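Local coordinates for protein GCN5-related N-acetyltransferase (PDB 2R1I) that probably transfers an acetyl group from acetyl-CoA to a substrate not yet identified, as a putative acetyltransferase of the GNAT family, at residues Ala117-Ala120 and Ala121-Leu125; Asp144-Arg147 and Phe148-Arg152; Arg26-Thr29 and Pro30-Ala34; Val36-Met39 and Leu40-Phe43. All coordinates share one frame; numbering follows the deposited sequence.

Interaction 1. Residues Ala117-Ala120 and Ala121-Leu125; sequences ALLA and ASCGL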
loop_
_atom_site.group_PDB
_atom_site.type_symbol
_atom_site.label_atom_id
_atom_site.label_comp_id
_atom_site.label_asym_id
_atom_site.label_seq_id
_atom_site.Cartn_x
_atom_site.Cartn_y
_atom_site.Cartn_z
ATOM N N ALA A 117 21.255 4.725 4.621
ATOM C CA ALA A 117 21.425 5.550 3.394
ATOM C C ALA A 117 20.281 5.341 2.375
ATOM O O ALA A 117 19.794 6.277 1.735
ATOM C CB ALA A 117 22.812 5.207 2.718
ATOM N N LEU A 118 19.889 4.093 2.211
ATOM C CA LEU A 118 18.825 3.771 1.263
ATOM C C LEU A 118 17.500 4.408 1.714
ATOM O O LEU A 118 16.727 4.906 0.873
ATOM C CB LEU A 118 18.729 2.261 1.113
ATOM C CG LEU A 118 19.773 1.660 0.158
ATOM C CD1 LEU A 118 19.924 0.161 0.359
ATOM C CD2 LEU A 118 19.386 1.982 -1.333
ATOM N N LEU A 119 17.238 4.362 3.026
ATOM C CA LEU A 119 15.997 4.944 3.562
ATOM C C LEU A 119 15.950 6.465 3.331
ATOM O O LEU A 119 14.952 7.026 2.904
ATOM C CB LEU A 119 15.773 4.568 5.037
ATOM C CG LEU A 119 14.526 5.212 5.674
ATOM C CD1 LEU A 119 13.269 4.780 4.857
ATOM C CD2 LEU A 119 14.394 4.864 7.148
ATOM N N ALA A 120 17.057 7.138 3.621
ATOM C CA ALA A 120 17.139 8.569 3.413
ATOM C C ALA A 120 16.959 8.951 1.945
ATOM O O ALA A 120 16.242 9.911 1.614
ATOM C CB ALA A 120 18.489 9.110 4.019
ATOM N N ALA A 121 17.585 8.202 1.041
ATOM C CA ALA A 121 17.426 8.460 -0.383
ATOM C C ALA A 121 15.954 8.240 -0.824
ATOM O O ALA A 121 15.433 8.995 -1.654
ATOM C CB ALA A 121 18.387 7.564 -1.193
ATOM N N SER A 122 15.305 7.217 -0.257
ATOM C CA SER A 122 13.866 6.917 -0.537
ATOM C C SER A 122 12.976 8.079 -0.110
ATOM O O SER A 122 12.133 8.519 -0.856
ATOM C CB SER A 122 13.422 5.641 0.182
ATOM O OG SER A 122 14.182 4.489 -0.240
ATOM N N CYS A 123 13.215 8.652 1.071
ATOM C CA CYS A 123 12.403 9.780 1.491
ATOM C C CYS A 123 12.548 10.976 0.539
ATOM O O CYS A 123 11.568 11.630 0.201
ATOM C CB CYS A 123 12.741 10.179 2.916
ATOM S SG CYS A 123 12.295 8.977 4.135
ATOM N N GLY A 124 13.776 11.253 0.103
ATOM C CA GLY A 124 14.037 12.309 -0.861
ATOM C C GLY A 124 13.338 12.117 -2.190
ATOM O O GLY A 124 12.772 13.035 -2.755
ATOM N N LEU A 125 13.391 10.897 -2.684
ATOM C CA LEU A 125 12.728 10.578 -3.927
ATOM C C LEU A 125 11.204 10.728 -3.817
ATOM O O LEU A 125 10.593 11.286 -4.702
ATOM C CB LEU A 125 13.143 9.192 -4.383
ATOM C CG LEU A 125 12.816 8.856 -5.835
ATOM C CD1 LEU A 125 13.963 8.145 -6.496
ATOM C CD2 LEU A 125 11.576 8.023 -5.822
#
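S122 turns its hydroxyl back along the helix and hands it to the carbonyl one turn earlier: OG lies 2.8 Å from L118 O. What allows this is the first torsion of S122, -60°, which sets OG anti to its own carbonyl carbon and beside its backbone N. L118 O therefore takes two bonds, since S122 N also donates to it at 2.9 Å. The two donors arrive from opposite faces of the carbonyl plane, OG 36° out of it. The buried hydroxyl thus has an acceptor within its own helix, and S122 packs against L73, A83, L85 and L100 of the sheet. C123 has nearly the same rotamer, and its SG lies 4.4 Å from L119 CD1, a loose apolar touch. L119 packs on L100. A121 keeps to the regular pattern, A121 N bonding A117 O at 3.0 Å. C123 also packs against R170 of the second subunit. A serine hydroxyl bonded to the i-4 carbonyl is a common way for serine to bond within a helix; here the helix is 109-128, the crossover of the beta-alpha-beta unit between strands 97-104 and 133-139 in the GNAT fold.

Interaction 2. Residues Asp144-Arg147 and Phe148-Arg152; sequences DARR and FYEAR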
loop_
_atom_site.group_PDB
_atom_site.type_symbol
_atom_site.label_atom_id
_atom_site.label_comp_id
_atom_site.label_asym_id
_atom_site.label_seq_id
_atom_site.Cartn_x
_atom_site.Cartn_y
_atom_site.Cartn_z
ATOM N N ASP A 144 14.334 -6.003 15.192
ATOM C CA ASP A 144 15.473 -5.276 14.616
ATOM C C ASP A 144 14.977 -4.232 13.598
ATOM O O ASP A 144 15.425 -3.087 13.611
ATOM C CB ASP A 144 16.470 -6.219 13.934
ATOM C CG ASP A 144 17.310 -7.055 14.919
ATOM O OD1 ASP A 144 17.278 -6.884 16.176
ATOM O OD2 ASP A 144 18.037 -7.919 14.395
ATOM N N ALA A 145 14.058 -4.632 12.717
ATOM C CA ALA A 145 13.496 -3.712 11.713
ATOM C C ALA A 145 12.676 -2.626 12.406
ATOM O O ALA A 145 12.777 -1.427 12.094
ATOM C CB ALA A 145 12.656 -4.470 10.698
ATOM N N ARG A 146 11.884 -3.034 13.382
ATOM C CA ARG A 146 11.085 -2.065 14.121
ATOM C C ARG A 146 11.981 -1.008 14.804
ATOM O O ARG A 146 11.698 0.195 14.720
ATOM C CB ARG A 146 10.161 -2.754 15.130
ATOM C CG ARG A 146 9.185 -3.735 14.500
ATOM C CD ARG A 146 8.391 -4.462 15.538
ATOM N NE ARG A 146 7.565 -3.588 16.362
ATOM C CZ ARG A 146 6.801 -4.022 17.362
ATOM N NH1 ARG A 146 6.742 -5.318 17.645
ATOM N NH2 ARG A 146 6.078 -3.175 18.066
ATOM N N ARG A 147 13.052 -1.435 15.450
ATOM C CA ARG A 147 13.948 -0.479 16.120
ATOM C C ARG A 147 14.601 0.476 15.124
ATOM O O ARG A 147 14.744 1.678 15.387
ATOM C CB ARG A 147 15.036 -1.210 16.911
ATOM C CG ARG A 147 15.918 -0.299 17.790
ATOM C CD ARG A 147 16.915 -1.130 18.647
ATOM N NE ARG A 147 17.280 -2.347 17.918
ATOM C CZ ARG A 147 17.008 -3.605 18.283
ATOM N NH1 ARG A 147 16.413 -3.894 19.443
ATOM N NH2 ARG A 147 17.365 -4.593 17.467
ATOM N N PHE A 148 14.942 -0.079 13.958
ATOM C CA PHE A 148 15.579 0.673 12.863
ATOM C C PHE A 148 14.658 1.764 12.283
ATOM O O PHE A 148 15.065 2.918 12.152
ATOM C CB PHE A 148 16.033 -0.297 11.770
ATOM C CG PHE A 148 16.522 0.372 10.506
ATOM C CD1 PHE A 148 15.663 0.671 9.476
ATOM C CD2 PHE A 148 17.864 0.701 10.358
ATOM C CE1 PHE A 148 16.134 1.279 8.303
ATOM C CE2 PHE A 148 18.329 1.299 9.176
ATOM C CZ PHE A 148 17.463 1.597 8.174
ATOM N N TYR A 149 13.416 1.414 11.976
ATOM C CA TYR A 149 12.508 2.416 11.418
ATOM C C TYR A 149 12.084 3.435 12.447
ATOM O O TYR A 149 12.004 4.633 12.136
ATOM C CB TYR A 149 11.314 1.733 10.785
ATOM C CG TYR A 149 11.692 0.953 9.552
ATOM C CD1 TYR A 149 12.302 1.581 8.474
ATOM C CD2 TYR A 149 11.450 -0.421 9.466
ATOM C CE1 TYR A 149 12.639 0.865 7.321
ATOM C CE2 TYR A 149 11.803 -1.145 8.327
ATOM C CZ TYR A 149 12.399 -0.500 7.265
ATOM O OH TYR A 149 12.733 -1.242 6.132
ATOM N N GLU A 150 11.854 2.991 13.683
ATOM C CA GLU A 150 11.383 3.878 14.743
ATOM C C GLU A 150 12.452 4.926 15.063
ATOM O O GLU A 150 12.124 6.057 15.389
ATOM C CB GLU A 150 10.936 3.083 15.987
ATOM C CG GLU A 150 9.653 2.329 15.787
ATOM C CD GLU A 150 9.235 1.446 16.937
ATOM O OE1 GLU A 150 9.956 1.403 17.958
ATOM O OE2 GLU A 150 8.171 0.782 16.837
ATOM N N ALA A 151 13.722 4.569 14.897
ATOM C CA ALA A 151 14.837 5.523 15.099
ATOM C C ALA A 151 14.990 6.549 13.968
ATOM O O ALA A 151 15.778 7.491 14.093
ATOM C CB ALA A 151 16.142 4.764 15.239
ATOM N N ARG A 152 14.271 6.320 12.868
ATOM C CA ARG A 152 14.342 7.138 11.637
ATOM C C ARG A 152 12.939 7.669 11.224
ATOM O O ARG A 152 12.582 7.703 10.038
ATOM C CB ARG A 152 14.957 6.325 10.501
ATOM C CG ARG A 152 16.436 6.114 10.709
ATOM C CD ARG A 152 16.979 4.942 9.927
ATOM N NE ARG A 152 18.399 4.773 10.262
ATOM C CZ ARG A 152 18.871 4.160 11.350
ATOM N NH1 ARG A 152 18.063 3.645 12.268
ATOM N NH2 ARG A 152 20.182 4.081 11.542
#
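Y149 lays part of its ring beside the carbonyl of A145, one turn earlier in helix 143-150, with Y149 CD2 3.1 Å from A145 O. The same oxygen takes the backbone bond from Y149 N at 2.9 Å, nearly straight at 167°. F148 stands next to this ring and puts CD1 over one of its faces, near the rim, while Y149 CE1 lies at the edge of the F148 ring. R152 then folds back over F148: its CD rides above one face of that ring, and F148 CE2 sits 3.6 Å above the centre of the guanidinium plane. R152 NH1 also gives a hydrogen bond of 3.1 Å to F148 O, in the carbonyl plane and on a lone pair. Elsewhere, R147 swings its bent chain back so that NH2 makes a salt bridge of 2.6 Å with D144 OD1. R146 and E150 come near without pairing: NE of the first and OE2 of the second, 4.4 Å apart, both bond Y168 OH of the second subunit, and R146 NH1 bonds G140 O. That hydroxyl is therefore well placed to accept from R146 NE and donate to E150 OE2, a polar link between opposite charges at the subunit interface.

Interaction 3. Residues Arg26-Thr29 and Pro30-Ala34; sequences RRAT and PADAA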
loop_
_atom_site.group_PDB
_atom_site.type_symbol
_atom_site.label_atom_id
_atom_site.label_comp_id
_atom_site.label_asym_id
_atom_site.label_seq_id
_atom_site.Cartn_x
_atom_site.Cartn_y
_atom_site.Cartn_z
ATOM N N ARG A 26 21.844 5.096 -6.053
ATOM C CA ARG A 26 21.468 5.495 -7.396
ATOM C C ARG A 26 20.192 4.748 -7.790
ATOM O O ARG A 26 19.934 3.648 -7.337
ATOM C CB ARG A 26 22.592 5.214 -8.400
ATOM C CG ARG A 26 22.832 3.784 -8.659
ATOM C CD ARG A 26 23.944 3.643 -9.692
ATOM N NE ARG A 26 24.155 2.249 -10.044
ATOM C CZ ARG A 26 23.466 1.579 -10.977
ATOM N NH1 ARG A 26 22.471 2.156 -11.670
ATOM N NH2 ARG A 26 23.764 0.309 -11.211
ATOM N N ARG A 27 19.420 5.368 -8.646
ATOM C CA ARG A 27 18.223 4.734 -9.182
ATOM C C ARG A 27 18.610 3.714 -10.232
ATOM O O ARG A 27 19.350 4.038 -11.185
ATOM C CB ARG A 27 17.301 5.792 -9.773
ATOM C CG ARG A 27 16.010 5.187 -10.300
ATOM C CD ARG A 27 14.983 6.185 -10.556
ATOM N NE ARG A 27 13.851 5.555 -11.193
ATOM C CZ ARG A 27 12.830 6.204 -11.722
ATOM N NH1 ARG A 27 12.783 7.516 -11.681
ATOM N NH2 ARG A 27 11.852 5.531 -12.268
ATOM N N ALA A 28 18.084 2.492 -10.076
ATOM C CA ALA A 28 18.194 1.422 -11.067
ATOM C C ALA A 28 17.450 1.805 -12.362
ATOM O O ALA A 28 16.309 2.264 -12.313
ATOM C CB ALA A 28 17.583 0.121 -10.528
ATOM N N THR A 29 18.122 1.617 -13.482
ATOM C CA THR A 29 17.583 1.859 -14.835
ATOM C C THR A 29 17.176 0.510 -15.437
ATOM O O THR A 29 17.514 -0.557 -14.894
ATOM C CB THR A 29 18.662 2.460 -15.744
ATOM O OG1 THR A 29 19.652 1.461 -16.033
ATOM C CG2 THR A 29 19.284 3.668 -15.121
ATOM N N PRO A 30 16.472 0.543 -16.595
ATOM C CA PRO A 30 16.176 -0.723 -17.231
ATOM C C PRO A 30 17.405 -1.616 -17.481
ATOM O O PRO A 30 17.295 -2.844 -17.453
ATOM C CB PRO A 30 15.485 -0.284 -18.534
ATOM C CG PRO A 30 14.770 0.968 -18.159
ATOM C CD PRO A 30 15.835 1.675 -17.303
ATOM N N ALA A 31 18.578 -1.022 -17.682
ATOM C CA ALA A 31 19.801 -1.817 -17.937
ATOM C C ALA A 31 20.226 -2.618 -16.710
ATOM O O ALA A 31 21.030 -3.547 -16.786
ATOM C CB ALA A 31 20.953 -0.899 -18.397
ATOM N N ASP A 32 19.679 -2.231 -15.564
ATOM C CA ASP A 32 19.952 -2.926 -14.309
ATOM C C ASP A 32 18.990 -4.064 -14.010
ATOM O O ASP A 32 19.071 -4.642 -12.919
ATOM C CB ASP A 32 19.933 -1.943 -13.136
ATOM C CG ASP A 32 21.025 -0.891 -13.211
ATOM O OD1 ASP A 32 22.217 -1.299 -13.341
ATOM O OD2 ASP A 32 20.679 0.313 -13.087
ATOM N N ALA A 33 18.077 -4.394 -14.926
ATOM C CA ALA A 33 17.069 -5.439 -14.627
ATOM C C ALA A 33 17.676 -6.774 -14.159
ATOM O O ALA A 33 17.195 -7.373 -13.155
ATOM C CB ALA A 33 16.047 -5.638 -15.770
ATOM N N ALA A 34 18.719 -7.243 -14.829
ATOM C CA ALA A 34 19.306 -8.513 -14.461
ATOM C C ALA A 34 19.994 -8.453 -13.097
ATOM O O ALA A 34 19.897 -9.416 -12.294
ATOM C CB ALA A 34 20.264 -9.058 -15.579
#
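D32 reaches back across the turn and takes R26 with both carboxylate oxygens: R26 NH1 lies 2.9 Å from D32 OD2, and R26 NH2 lies 3.1 Å from D32 OD1. This is an end-on, two-nitrogen salt bridge, though not a coplanar one, for the guanidinium and carboxylate planes stand 50° apart and NH2 approaches OD1 from above the carboxylate. OD2 carries a second strong bond, its anti lone pair receiving T29 N at 2.9 Å. In return D32 N donates to T29 O at 2.8 Å, so the T29 backbone is held by D32 at both N and O, closing the turn over P30. What brings the carboxylate here is the first torsion of D32 (-64°), with CG beside its own backbone N; R26 meets it with an extended chain. T29 OG1 adds a weak bond from A31 N. An asparagine here removes the negative charge facing R26, whose guanidinium would probably be freer to swing away from the turn. Outward, R26 and A28 make backbone bonds to L74 and V72 of strand 70-75, and A33 packs on helix 54-64; the 3-10 turn 30-32 passes the chain from strand 26-27, outermost in this chain's sheet, into helix 33-47.

Interaction 4. Residues Val36-Met39 and Leu40-Phe43; sequences VAQM and LHDF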
loop_
_atom_site.group_PDB
_atom_site.type_symbol
_atom_site.label_atom_id
_atom_site.label_comp_id
_atom_site.label_asym_id
_atom_site.label_seq_id
_atom_site.Cartn_x
_atom_site.Cartn_y
_atom_site.Cartn_z
ATOM N N VAL A 36 19.318 -6.446 -10.588
ATOM C CA VAL A 36 18.259 -6.326 -9.564
ATOM C C VAL A 36 17.573 -7.684 -9.361
ATOM O O VAL A 36 17.330 -8.102 -8.228
ATOM C CB VAL A 36 17.241 -5.225 -9.878
ATOM C CG1 VAL A 36 16.107 -5.239 -8.855
ATOM C CG2 VAL A 36 17.933 -3.837 -9.836
ATOM N N ALA A 37 17.269 -8.362 -10.468
ATOM C CA ALA A 37 16.660 -9.705 -10.421
ATOM C C ALA A 37 17.483 -10.661 -9.563
ATOM O O ALA A 37 16.951 -11.340 -8.678
ATOM C CB ALA A 37 16.479 -10.275 -11.823
ATOM N N GLN A 38 18.782 -10.674 -9.793
ATOM C CA GLN A 38 19.696 -11.554 -9.062
ATOM C C GLN A 38 19.821 -11.174 -7.596
ATOM O O GLN A 38 19.801 -12.058 -6.714
ATOM C CB GLN A 38 21.075 -11.529 -9.702
ATOM C CG GLN A 38 22.028 -12.581 -9.185
ATOM C CD GLN A 38 21.589 -14.012 -9.538
ATOM O OE1 GLN A 38 21.453 -14.374 -10.719
ATOM N NE2 GLN A 38 21.364 -14.824 -8.510
HETATM N N MSE A 39 19.900 -9.882 -7.305
HETATM C CA MSE A 39 19.880 -9.438 -5.921
HETATM C C MSE A 39 18.604 -9.817 -5.169
HETATM O O MSE A 39 18.688 -10.289 -4.012
HETATM C CB MSE A 39 20.116 -7.943 -5.826
HETATM C CG MSE A 39 21.448 -7.525 -6.376
HETATM SE SE MSE A 39 21.572 -5.601 -6.335
HETATM C CE MSE A 39 21.437 -5.554 -4.289
ATOM N N LEU A 40 17.450 -9.644 -5.804
ATOM C CA LEU A 40 16.169 -9.993 -5.170
ATOM C C LEU A 40 16.084 -11.490 -4.913
ATOM O O LEU A 40 15.617 -11.940 -3.854
ATOM C CB LEU A 40 15.004 -9.590 -6.045
ATOM C CG LEU A 40 14.677 -8.097 -6.163
ATOM C CD1 LEU A 40 13.592 -7.845 -7.161
ATOM C CD2 LEU A 40 14.311 -7.500 -4.759
ATOM N N HIS A 41 16.566 -12.241 -5.882
ATOM C CA HIS A 41 16.624 -13.697 -5.769
ATOM C C HIS A 41 17.514 -14.130 -4.611
ATOM O O HIS A 41 17.105 -14.948 -3.749
ATOM C CB HIS A 41 17.110 -14.327 -7.087
ATOM C CG HIS A 41 17.019 -15.823 -7.089
ATOM N ND1 HIS A 41 15.912 -16.493 -7.560
ATOM C CD2 HIS A 41 17.870 -16.771 -6.626
ATOM C CE1 HIS A 41 16.094 -17.794 -7.410
ATOM N NE2 HIS A 41 17.269 -17.988 -6.843
ATOM N N ASP A 42 18.727 -13.598 -4.585
ATOM C CA ASP A 42 19.747 -14.005 -3.620
ATOM C C ASP A 42 19.370 -13.626 -2.200
ATOM O O ASP A 42 19.568 -14.428 -1.268
ATOM C CB ASP A 42 21.121 -13.443 -4.006
ATOM C CG ASP A 42 21.698 -14.114 -5.259
ATOM O OD1 ASP A 42 21.150 -15.167 -5.716
ATOM O OD2 ASP A 42 22.706 -13.586 -5.787
ATOM N N PHE A 43 18.832 -12.426 -2.024
ATOM C CA PHE A 43 18.366 -12.022 -0.702
ATOM C C PHE A 43 17.311 -12.969 -0.159
ATOM O O PHE A 43 17.398 -13.395 1.011
ATOM C CB PHE A 43 17.878 -10.574 -0.657
ATOM C CG PHE A 43 18.962 -9.608 -0.296
ATOM C CD1 PHE A 43 19.428 -9.522 1.004
ATOM C CD2 PHE A 43 19.524 -8.792 -1.252
ATOM C CE1 PHE A 43 20.450 -8.662 1.326
ATOM C CE2 PHE A 43 20.541 -7.923 -0.928
ATOM C CZ PHE A 43 20.999 -7.844 0.350
#
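L40 lies alongside V36, one turn earlier in the helix, the two side chains pointing the same way. L40 CB sits 3.5 Å from V36 O, the same oxygen that accepts the backbone bond from L40 N. The first torsion of L40, -73°, then brings CG close to the same oxygen, 3.4 Å from V36 O. At the branch L40 CD1 reaches V36 CG1 at 4.0 Å. V36 supplies that methyl, while its side chain also packs on V72 and L74 of strand 70-75 and on L61. L40 itself rests on L82 of strand 81-88 and on W92 of the second subunit. An alanine here would take away CG and both methyls, is likely to leave V36 CG1 without its neighbour along the helix, and would probably open a gap beside L82 and that tryptophan. Helix 33-47 is the first long helix of this GNAT chain, entered from strand 26-27 through a short turn, and the V36-L40 pair lies on the side of it that meets strands 70-75 and 81-88. A further apolar pair is M39 with F43: the selenomethionine brings its CE to 4.2 Å from F43 CE2. On the exposed side Q38 crosses D42 obliquely, bending at its second torsion (66°). Q38 NE2 donates to D42 OD1 at 2.8 Å from above the carboxylate, 36° out of its plane, and a longer, weak bond of 3.3 Å joins Q38 NE2 to D42 OD2.

From the N terminus the chain meets interaction 3 first, a tight turn between edge strand 26-27 and helix 33-47. Interaction 4 follows almost at once, within the first turns of that helix, and the two touch where A28 CB packs 4.0 Å from V36 CG2. Helix 54-64 and strands 70-75, 81-88 and 97-104 come next, before interaction 1 in helix 109-128. Strand 133-139 leads on to interaction 2, where L119 of interaction 1 packs on F148, Y149 and R152. All four are local and run in series; none nests or crosses. Interactions 3 and 4 join one helix to the start of the sheet; interaction 1 lies on the middle strands and interaction 2 near strand 133-139.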